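Local coordinates for polyphosphate kinase (PDB 2O8R), which probably catalyses the reversible transfer of the terminal phosphate of ATP to a growing polyphosphate chain, with magnesium as cofactor, at residues L131-F135 with I212-H216; E331-M337 with R359-A364; P368-R374 with T442-H448. The protein carries 3 engineered substitutions. All blocks are in the same frame, centred on the assembly; numbering follows the deposited sequence.

In the fold
From the N terminus, the chain first closes contact 1, where helix 125-139 meets helix 209-214 and the turn after it, within the polyphosphate kinase middle domain. Contact 2 then joins the start of helix 336-342 to helix 355-365 across 21 intervening residues, which include strand 345-349, and contact 3 pairs strand 370-377 with strand 442-447 across 67 residues. The three follow one another in series, so none encloses or crosses another. Contacts 2 and 3 touch, their centres 13 Å apart: the helices of 331-337 and 359-364 pack on the strands of 368-374 and 442-448. Contact 1 lies apart, its centre 57 Å from that of contact 2.

Contact 1 of 3, residues L131-F135 with I212-H216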
loop_
_atom_site.group_PDB
_atom_site.type_symbol
_atom_site.label_atom_id
_atom_site.label_comp_id
_atom_site.label_asym_id
_atom_site.label_seq_id
_atom_site.Cartn_x
_atom_site.Cartn_y
_atom_site.Cartn_z
ATOM N N LEU A 131 -5.322 -29.154 7.680
ATOM C CA LEU A 131 -6.219 -28.090 8.140
ATOM C C LEU A 131 -6.322 -28.002 9.645
ATOM O O LEU A 131 -6.377 -26.912 10.197
ATOM C CB LEU A 131 -7.609 -28.242 7.520
ATOM C CG LEU A 131 -7.597 -27.879 6.029
ATOM C CD1 LEU A 131 -8.842 -28.329 5.299
ATOM C CD2 LEU A 131 -7.416 -26.390 5.900
ATOM N N ARG A 132 -6.319 -29.153 10.306
ATOM C CA ARG A 132 -6.309 -29.198 11.763
ATOM C C ARG A 132 -5.052 -28.528 12.286
ATOM O O ARG A 132 -5.103 -27.798 13.275
ATOM C CB ARG A 132 -6.410 -30.639 12.259
ATOM C CG ARG A 132 -6.395 -30.798 13.747
ATOM C CD ARG A 132 -7.186 -32.020 14.163
ATOM N NE ARG A 132 -6.571 -32.696 15.306
ATOM C CZ ARG A 132 -7.039 -33.808 15.870
ATOM N NH1 ARG A 132 -8.151 -34.384 15.414
ATOM N NH2 ARG A 132 -6.391 -34.349 16.894
ATOM N N ARG A 133 -3.928 -28.741 11.606
ATOM C CA ARG A 133 -2.686 -28.085 12.032
ATOM C C ARG A 133 -2.831 -26.598 11.782
ATOM O O ARG A 133 -2.610 -25.788 12.691
ATOM C CB ARG A 133 -1.468 -28.642 11.289
ATOM C CG ARG A 133 -0.169 -28.608 12.073
ATOM C CD ARG A 133 1.049 -28.550 11.153
ATOM N NE ARG A 133 1.346 -27.170 10.756
ATOM C CZ ARG A 133 0.958 -26.590 9.618
ATOM N NH1 ARG A 133 0.254 -27.262 8.713
ATOM N NH2 ARG A 133 1.285 -25.324 9.379
ATOM N N PHE A 134 -3.266 -26.273 10.559
ATOM C CA PHE A 134 -3.427 -24.899 10.075
ATOM C C PHE A 134 -4.332 -24.113 10.990
ATOM O O PHE A 134 -3.990 -23.006 11.411
ATOM C CB PHE A 134 -4.020 -24.907 8.671
ATOM C CG PHE A 134 -4.016 -23.561 7.976
ATOM C CD1 PHE A 134 -2.860 -23.060 7.403
ATOM C CD2 PHE A 134 -5.189 -22.827 7.844
ATOM C CE1 PHE A 134 -2.866 -21.850 6.740
ATOM C CE2 PHE A 134 -5.196 -21.611 7.182
ATOM C CZ PHE A 134 -4.037 -21.130 6.624
ATOM N N PHE A 135 -5.488 -24.691 11.302
ATOM C CA PHE A 135 -6.387 -24.037 12.215
ATOM C C PHE A 135 -5.664 -23.763 13.520
ATOM O O PHE A 135 -5.672 -22.628 13.997
ATOM C CB PHE A 135 -7.661 -24.831 12.479
ATOM C CG PHE A 135 -8.527 -24.195 13.512
ATOM C CD1 PHE A 135 -9.338 -23.117 13.179
ATOM C CD2 PHE A 135 -8.490 -24.621 14.831
ATOM C CE1 PHE A 135 -10.135 -22.494 14.137
ATOM C CE2 PHE A 135 -9.282 -24.004 15.794
ATOM C CZ PHE A 135 -10.111 -22.937 15.444
ATOM N N ILE A 212 -13.038 -23.753 7.272
ATOM C CA ILE A 212 -12.072 -24.321 8.194
ATOM C C ILE A 212 -12.444 -24.011 9.631
ATOM O O ILE A 212 -12.459 -24.911 10.472
ATOM C CB ILE A 212 -10.639 -23.840 7.918
ATOM C CG1 ILE A 212 -10.271 -24.110 6.445
ATOM C CG2 ILE A 212 -9.653 -24.523 8.918
ATOM C CD1 ILE A 212 -9.071 -23.298 5.962
ATOM N N ILE A 213 -12.756 -22.749 9.905
ATOM C CA ILE A 213 -13.172 -22.352 11.246
ATOM C C ILE A 213 -14.386 -23.175 11.722
ATOM O O ILE A 213 -14.365 -23.753 12.806
ATOM C CB ILE A 213 -13.431 -20.833 11.338
ATOM C CG1 ILE A 213 -12.106 -20.073 11.155
ATOM C CG2 ILE A 213 -14.069 -20.488 12.684
ATOM C CD1 ILE A 213 -12.200 -18.563 11.341
ATOM N N LYS A 214 -15.408 -23.267 10.880
ATOM C CA LYS A 214 -16.592 -24.071 11.167
ATOM C C LYS A 214 -16.261 -25.509 11.596
ATOM O O LYS A 214 -16.892 -26.060 12.490
ATOM C CB LYS A 214 -17.515 -24.093 9.945
ATOM C CG LYS A 214 -18.235 -22.758 9.651
ATOM C CD LYS A 214 -19.250 -22.959 8.537
ATOM C CE LYS A 214 -20.347 -21.942 8.566
ATOM N NZ LYS A 214 -21.336 -22.271 7.521
ATOM N N GLU A 215 -15.251 -26.092 10.966
ATOM C CA GLU A 215 -14.884 -27.477 11.185
ATOM C C GLU A 215 -14.104 -27.677 12.502
ATOM O O GLU A 215 -13.825 -28.802 12.914
ATOM C CB GLU A 215 -14.065 -27.959 9.980
ATOM C CG GLU A 215 -13.883 -29.468 9.835
ATOM C CD GLU A 215 -15.192 -30.242 9.867
ATOM O OE1 GLU A 215 -16.228 -29.718 9.394
ATOM O OE2 GLU A 215 -15.180 -31.389 10.362
ATOM N N HIS A 216 -13.756 -26.590 13.175
ATOM C CA HIS A 216 -12.952 -26.704 14.387
ATOM C C HIS A 216 -13.533 -25.920 15.559
ATOM O O HIS A 216 -12.837 -25.649 16.537
ATOM C CB HIS A 216 -11.509 -26.272 14.111
ATOM C CG HIS A 216 -10.807 -27.122 13.103
ATOM N ND1 HIS A 216 -10.772 -26.813 11.761
ATOM C CD2 HIS A 216 -10.130 -28.285 13.238
ATOM C CE1 HIS A 216 -10.095 -27.744 11.114
ATOM N NE2 HIS A 216 -9.689 -28.645 11.988
#
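Leu131 meets Ile212 through its CD2 methyl, which lies 3.5 Å from Ile212 CD1; the two side chains cross at about a right angle. One residue on, the backbone of Arg132 supplies the contact. Its CA sits 3.4 Å from His216 NE2, while its side chain, bent at chi3, leads the guanidinium away from the other segment. Phe134 adds a lighter touch, its CD2 lying 4.3 Å from Ile212 CD1; the same ring also packs on Phe410 of the second subunit. This is the packing of helix 125-139 against helix 209-214 in the middle domain of the PPK1 fold, with Val193 and Leu195 of strand 192-195 lining the same apolar layer, well away from the predicted ATP and magnesium sites. Phe135 closes the segment and packs against Ile212, Ile213 (CE1 to CG1) and His216. Its CG stands anti to the backbone N (chi1 175°), which brings the ring alongside His216, the two side chains running past each other in opposite senses. The two rings are nearly parallel, with planes at 10°, but strongly offset, with little of one ring over the other and their centroids 4.8 Å apart. Each ring instead receives the other's CB over a face: His216 CB stands 3.5 Å from the Phe135 centroid, and Phe135 CB stands 3.9 Å from the His216 centroid, a reciprocal pair of CH-pi contacts. The imidazole is held in this orientation by a hydrogen bond from His216 ND1 to Ile212 O (2.9 Å); Ile212 O lies close to the imidazole plane.

Contact 2 of 3, residues E331-M337 with R359-A364; sequences EQAPSLM and RLLMEA. With SO4 (sulfate ion), chain I.
Glu363 reaches across to the first turn of helix 336-342 and grips two successive backbone amides with its carboxylate. Leu336 N donates to the syn lone pair of Glu363 OE2, 2.8 Å away, and Met337 N to Glu363 OE1 at 2.9 Å, also on the syn side but 19° out of the carboxylate plane. Both bonds are fairly straight and together fix the rotation of the carboxylate at the helix start, where the helix dipole would probably favour its negative charge. Next to this grip the packing is apolar: Leu360 CD1 touches both Leu336 CB (3.8 Å) and Met337 CG (3.7 Å), and the selenomethionine Met337 lays its CE near Ala364 CB. Ser335 is the N-cap, its OG bonding to Glu338 N. The two helices belong to C-terminal domain 1, of the phospholipase D clan, and their buried side rests on strands 370-377 and 442-447 through Val370 and Ile445. The other side is looser and more polar. Arg359 bends at chi2 and chi3 to cross Leu336 at about a right angle and present its guanidinium edge to Glu331, whose OE2 forms a salt bridge with Arg359 NH1 at 2.6 Å; the carboxylate and guanidinium planes stand 44° apart. Glu331 OE2 is bonded to Tyr356 OH, while Arg359 NE makes a very short, doubtful bond to O4 of a sulfate ion, probably from the crystallisation liquor.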
loop_
_atom_site.group_PDB
_atom_site.type_symbol
_atom_site.label_atom_id
_atom_site.label_comp_id
_atom_site.label_asym_id
_atom_site.label_seq_id
_atom_site.Cartn_x
_atom_site.Cartn_y
_atom_site.Cartn_z
ATOM N N GLU A 331 6.868 7.218 -32.847
ATOM C CA GLU A 331 8.133 6.585 -32.490
ATOM C C GLU A 331 9.274 6.990 -33.413
ATOM O O GLU A 331 10.431 6.971 -33.012
ATOM C CB GLU A 331 7.997 5.063 -32.485
ATOM C CG GLU A 331 7.103 4.510 -31.391
ATOM C CD GLU A 331 7.653 4.714 -29.993
ATOM O OE1 GLU A 331 8.881 4.862 -29.825
ATOM O OE2 GLU A 331 6.846 4.712 -29.050
ATOM N N GLN A 332 8.952 7.367 -34.645
ATOM C CA GLN A 332 10.008 7.668 -35.599
ATOM C C GLN A 332 10.274 9.163 -35.772
ATOM O O GLN A 332 11.085 9.559 -36.609
ATOM C CB GLN A 332 9.797 6.926 -36.938
ATOM C CG GLN A 332 8.555 7.300 -37.761
ATOM C CD GLN A 332 8.126 6.188 -38.730
ATOM O OE1 GLN A 332 8.291 4.993 -38.447
ATOM N NE2 GLN A 332 7.560 6.582 -39.867
ATOM N N ALA A 333 9.595 9.985 -34.974
ATOM C CA ALA A 333 9.910 11.415 -34.875
ATOM C C ALA A 333 11.197 11.625 -34.042
ATOM O O ALA A 333 11.591 10.744 -33.278
ATOM C CB ALA A 333 8.728 12.179 -34.276
ATOM N N PRO A 334 11.876 12.779 -34.207
ATOM C CA PRO A 334 13.130 13.010 -33.475
ATOM C C PRO A 334 12.954 13.060 -31.963
ATOM O O PRO A 334 13.868 12.700 -31.223
ATOM C CB PRO A 334 13.587 14.374 -33.985
ATOM C CG PRO A 334 12.362 15.017 -34.518
ATOM C CD PRO A 334 11.546 13.911 -35.089
ATOM N N SER A 335 11.790 13.519 -31.519
ATOM C CA SER A 335 11.396 13.450 -30.121
ATOM C C SER A 335 9.886 13.511 -30.094
ATOM O O SER A 335 9.268 14.000 -31.047
ATOM C CB SER A 335 11.974 14.619 -29.329
ATOM O OG SER A 335 11.289 15.821 -29.635
ATOM N N LEU A 336 9.301 13.023 -29.002
ATOM C CA LEU A 336 7.854 12.948 -28.864
ATOM C C LEU A 336 7.195 14.308 -28.995
ATOM O O LEU A 336 6.196 14.442 -29.703
ATOM C CB LEU A 336 7.451 12.258 -27.564
ATOM C CG LEU A 336 7.672 10.744 -27.601
ATOM C CD1 LEU A 336 7.529 10.181 -26.218
ATOM C CD2 LEU A 336 6.721 10.037 -28.594
HETATM N N MSE A 337 7.777 15.322 -28.363
HETATM C CA MSE A 337 7.220 16.672 -28.460
HETATM C C MSE A 337 7.275 17.208 -29.877
HETATM O O MSE A 337 6.402 17.970 -30.293
HETATM C CB MSE A 337 7.956 17.629 -27.547
HETATM C CG MSE A 337 7.947 17.203 -26.127
HETATM SE SE MSE A 337 9.025 18.446 -25.157
HETATM C CE MSE A 337 7.651 19.767 -24.760
ATOM N N ARG A 359 6.293 9.551 -20.650
ATOM C CA ARG A 359 7.379 9.786 -21.606
ATOM C C ARG A 359 7.449 11.251 -22.055
ATOM O O ARG A 359 8.520 11.872 -22.062
ATOM C CB ARG A 359 7.137 8.941 -22.845
ATOM C CG ARG A 359 8.288 8.100 -23.245
ATOM C CD ARG A 359 7.877 6.661 -23.176
ATOM N NE ARG A 359 7.541 6.035 -24.463
ATOM C CZ ARG A 359 8.007 6.375 -25.664
ATOM N NH1 ARG A 359 7.616 5.691 -26.725
ATOM N NH2 ARG A 359 8.868 7.368 -25.827
ATOM N N LEU A 360 6.290 11.783 -22.443
ATOM C CA LEU A 360 6.166 13.167 -22.840
ATOM C C LEU A 360 6.536 14.065 -21.676
ATOM O O LEU A 360 7.357 14.971 -21.812
ATOM C CB LEU A 360 4.743 13.471 -23.304
ATOM C CG LEU A 360 4.687 14.797 -24.051
ATOM C CD1 LEU A 360 5.434 14.645 -25.362
ATOM C CD2 LEU A 360 3.263 15.213 -24.304
ATOM N N LEU A 361 5.940 13.792 -20.524
ATOM C CA LEU A 361 6.274 14.528 -19.313
ATOM C C LEU A 361 7.770 14.507 -19.034
ATOM O O LEU A 361 8.338 15.526 -18.650
ATOM C CB LEU A 361 5.495 14.000 -18.113
ATOM C CG LEU A 361 4.037 14.465 -18.079
ATOM C CD1 LEU A 361 3.298 13.784 -16.949
ATOM C CD2 LEU A 361 3.949 15.977 -17.954
HETATM N N MSE A 362 8.409 13.365 -19.261
HETATM C CA MSE A 362 9.848 13.240 -19.035
HETATM C C MSE A 362 10.668 14.023 -20.050
HETATM O O MSE A 362 11.676 14.628 -19.690
HETATM C CB MSE A 362 10.278 11.782 -19.034
HETATM C CG MSE A 362 9.883 11.027 -17.790
HETATM SE SE MSE A 362 10.465 9.169 -17.889
HETATM C CE MSE A 362 9.044 8.361 -18.921
ATOM N N GLU A 363 10.240 14.013 -21.310
ATOM C CA GLU A 363 10.883 14.856 -22.318
ATOM C C GLU A 363 10.842 16.282 -21.836
ATOM O O GLU A 363 11.887 16.914 -21.696
ATOM C CB GLU A 363 10.215 14.732 -23.697
ATOM C CG GLU A 363 10.770 13.567 -24.488
ATOM C CD GLU A 363 10.361 13.534 -25.947
ATOM O OE1 GLU A 363 9.770 14.514 -26.458
ATOM O OE2 GLU A 363 10.640 12.497 -26.589
ATOM N N ALA A 364 9.630 16.752 -21.537
ATOM C CA ALA A 364 9.387 18.116 -21.060
ATOM C C ALA A 364 10.209 18.478 -19.831
ATOM O O ALA A 364 10.560 19.643 -19.641
ATOM C CB ALA A 364 7.906 18.318 -20.770
HETATM S S SO4 I . 7.361 2.187 -24.259
HETATM O O1 SO4 I . 8.426 1.940 -25.229
HETATM O O2 SO4 I . 6.162 1.434 -24.624
HETATM O O3 SO4 I . 7.797 1.757 -22.934
HETATM O O4 SO4 I . 7.057 3.607 -24.239
#

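Contact 3 of 3, residues P368-R374 with T442-H448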
loop_
_atom_site.group_PDB
_atom_site.type_symbol
_atom_site.label_atom_id
_atom_site.label_comp_id
_atom_site.label_asym_id
_atom_site.label_seq_id
_atom_site.Cartn_x
_atom_site.Cartn_y
_atom_site.Cartn_z
ATOM N N PRO A 368 14.972 22.557 -22.174
ATOM C CA PRO A 368 15.162 24.004 -22.033
ATOM C C PRO A 368 13.976 24.858 -22.498
ATOM O O PRO A 368 13.767 25.952 -21.969
ATOM C CB PRO A 368 16.369 24.289 -22.937
ATOM C CG PRO A 368 16.550 23.052 -23.772
ATOM C CD PRO A 368 16.093 21.940 -22.900
ATOM N N ASP A 369 13.208 24.364 -23.470
ATOM C CA ASP A 369 12.125 25.155 -24.066
ATOM C C ASP A 369 10.869 25.282 -23.203
ATOM O O ASP A 369 10.058 26.175 -23.427
ATOM C CB ASP A 369 11.741 24.594 -25.435
ATOM C CG ASP A 369 12.927 24.500 -26.392
ATOM O OD1 ASP A 369 13.995 25.089 -26.106
ATOM O OD2 ASP A 369 12.781 23.837 -27.445
ATOM N N VAL A 370 10.710 24.393 -22.224
ATOM C CA VAL A 370 9.476 24.328 -21.443
ATOM C C VAL A 370 9.512 25.286 -20.255
ATOM O O VAL A 370 10.432 25.246 -19.438
ATOM C CB VAL A 370 9.190 22.885 -20.918
ATOM C CG1 VAL A 370 7.816 22.803 -20.255
ATOM C CG2 VAL A 370 9.294 21.867 -22.030
ATOM N N SER A 371 8.495 26.134 -20.160
ATOM C CA SER A 371 8.350 27.027 -19.028
ATOM C C SER A 371 7.523 26.351 -17.944
ATOM O O SER A 371 7.931 26.316 -16.780
ATOM C CB SER A 371 7.703 28.349 -19.451
ATOM O OG SER A 371 6.381 28.151 -19.924
ATOM N N GLU A 372 6.364 25.812 -18.316
ATOM C CA GLU A 372 5.523 25.172 -17.316
ATOM C C GLU A 372 4.715 23.945 -17.726
ATOM O O GLU A 372 4.431 23.727 -18.897
ATOM C CB GLU A 372 4.650 26.197 -16.584
ATOM C CG GLU A 372 3.604 26.896 -17.384
ATOM C CD GLU A 372 2.627 27.664 -16.494
ATOM O OE1 GLU A 372 1.991 28.625 -16.984
ATOM O OE2 GLU A 372 2.489 27.306 -15.303
ATOM N N ILE A 373 4.391 23.130 -16.724
ATOM C CA ILE A 373 3.550 21.952 -16.873
ATOM C C ILE A 373 2.403 22.054 -15.882
ATOM O O ILE A 373 2.602 22.381 -14.711
ATOM C CB ILE A 373 4.321 20.678 -16.573
ATOM C CG1 ILE A 373 5.593 20.610 -17.417
ATOM C CG2 ILE A 373 3.454 19.470 -16.812
ATOM C CD1 ILE A 373 6.522 19.471 -17.036
ATOM N N ARG A 374 1.192 21.808 -16.362
ATOM C CA ARG A 374 -0.005 21.915 -15.535
ATOM C C ARG A 374 -0.911 20.748 -15.853
ATOM O O ARG A 374 -1.162 20.460 -17.027
ATOM C CB ARG A 374 -0.729 23.224 -15.826
ATOM C CG ARG A 374 0.177 24.431 -15.741
ATOM C CD ARG A 374 -0.417 25.649 -16.404
ATOM N NE ARG A 374 -1.518 26.247 -15.651
ATOM C CZ ARG A 374 -1.398 26.851 -14.473
ATOM N NH1 ARG A 374 -0.218 26.924 -13.868
ATOM N NH2 ARG A 374 -2.467 27.377 -13.893
ATOM N N THR A 442 -7.151 16.917 -18.157
ATOM C CA THR A 442 -6.250 17.608 -19.069
ATOM C C THR A 442 -4.843 17.784 -18.503
ATOM O O THR A 442 -4.666 17.943 -17.298
ATOM C CB THR A 442 -6.779 19.011 -19.423
ATOM O OG1 THR A 442 -6.833 19.800 -18.234
ATOM C CG2 THR A 442 -8.176 18.945 -20.025
ATOM N N ALA A 443 -3.849 17.757 -19.387
ATOM C CA ALA A 443 -2.485 18.164 -19.048
ATOM C C ALA A 443 -2.043 19.258 -20.019
ATOM O O ALA A 443 -2.617 19.413 -21.102
ATOM C CB ALA A 443 -1.539 16.986 -19.102
ATOM N N LEU A 444 -1.026 20.021 -19.637
ATOM C CA LEU A 444 -0.612 21.164 -20.439
ATOM C C LEU A 444 0.861 21.414 -20.319
ATOM O O LEU A 444 1.359 21.632 -19.223
ATOM C CB LEU A 444 -1.343 22.427 -19.993
ATOM C CG LEU A 444 -1.018 23.694 -20.772
ATOM C CD1 LEU A 444 -1.483 23.598 -22.228
ATOM C CD2 LEU A 444 -1.654 24.874 -20.091
ATOM N N ILE A 445 1.554 21.393 -21.452
ATOM C CA ILE A 445 2.971 21.738 -21.484
ATOM C C ILE A 445 3.132 23.048 -22.242
ATOM O O ILE A 445 2.727 23.139 -23.398
ATOM C CB ILE A 445 3.807 20.639 -22.148
ATOM C CG1 ILE A 445 3.707 19.345 -21.354
ATOM C CG2 ILE A 445 5.247 21.043 -22.196
ATOM C CD1 ILE A 445 3.905 18.137 -22.201
ATOM N N LEU A 446 3.709 24.059 -21.589
ATOM C CA LEU A 446 3.870 25.379 -22.212
ATOM C C LEU A 446 5.332 25.710 -22.540
ATOM O O LEU A 446 6.245 25.504 -21.727
ATOM C CB LEU A 446 3.249 26.482 -21.347
ATOM C CG LEU A 446 1.733 26.476 -21.106
ATOM C CD1 LEU A 446 1.379 27.495 -20.042
ATOM C CD2 LEU A 446 0.903 26.711 -22.383
ATOM N N TYR A 447 5.539 26.221 -23.747
ATOM C CA TYR A 447 6.853 26.637 -24.183
ATOM C C TYR A 447 7.121 28.072 -23.772
ATOM O O TYR A 447 6.178 28.844 -23.576
ATOM C CB TYR A 447 6.946 26.531 -25.694
ATOM C CG TYR A 447 6.977 25.110 -26.199
ATOM C CD1 TYR A 447 7.871 24.182 -25.682
ATOM C CD2 TYR A 447 6.131 24.704 -27.219
ATOM C CE1 TYR A 447 7.903 22.880 -26.157
ATOM C CE2 TYR A 447 6.155 23.407 -27.705
ATOM C CZ TYR A 447 7.035 22.498 -27.173
ATOM O OH TYR A 447 7.039 21.210 -27.670
ATOM N N HIS A 448 8.401 28.420 -23.628
ATOM C CA HIS A 448 8.803 29.817 -23.482
ATOM C C HIS A 448 8.435 30.550 -24.770
ATOM O O HIS A 448 8.751 30.089 -25.870
ATOM C CB HIS A 448 10.304 29.937 -23.246
ATOM C CG HIS A 448 10.742 29.559 -21.865
ATOM N ND1 HIS A 448 11.606 28.511 -21.619
ATOM C CD2 HIS A 448 10.462 30.105 -20.657
ATOM C CE1 HIS A 448 11.831 28.422 -20.320
ATOM N NE2 HIS A 448 11.147 29.377 -19.714
#
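Strands 370-374 and 442-447 run antiparallel at 161°, their axes approaching to 4.6 Å, and form a neighbouring pair in the mixed sheet of C-terminal domain 1, a phospholipase D clan domain. Glu372 with Leu446 and Arg374 with Leu444 are hydrogen-bonded pairs, Ile373 with Ile445 a non-hydrogen-bonded one. Leu446 N to Glu372 O, at 2.8 Å, is nearly straight. Toward the start of 370-374 the register slips by one residue, making a classic beta bulge in which Ser371 and Glu372 both face Leu446. Leu446 O takes Ser371 N at 2.8 Å and the Ser371 hydroxyl, which comes from above the carbonyl plane; Glu372 N adds a weak bond. Past the bulge, His448 N donates to Asp369 O at 2.8 Å. On the face of Ile373 and Ile445 the side chains meet helices 336-342 and 355-365, and Val370 CG1 touches Ile445 CG2 at 3.7 Å. The face of Glu372, Arg374, Leu444 and Leu446 turns to helix 484-497. There Glu372 CG, between its backbone N and carbonyl carbon (chi1 66°), runs beside Leu446 and meets Leu446 CD1, while Arg374 CD meets Leu444 CD2. Arg374 NH1 forms a salt bridge with Glu372 OE2 at 3.1 Å, meeting it from above the carboxylate plane and linking two residues on the same face of one strand, either side of Ile373 in sequence. The side chain of Thr442 lies about 10 Å from that of His439, the predicted phosphohistidine intermediate. At the other end, Ser371 CB sits over a face of the His448 ring, 3.8 Å from its centroid.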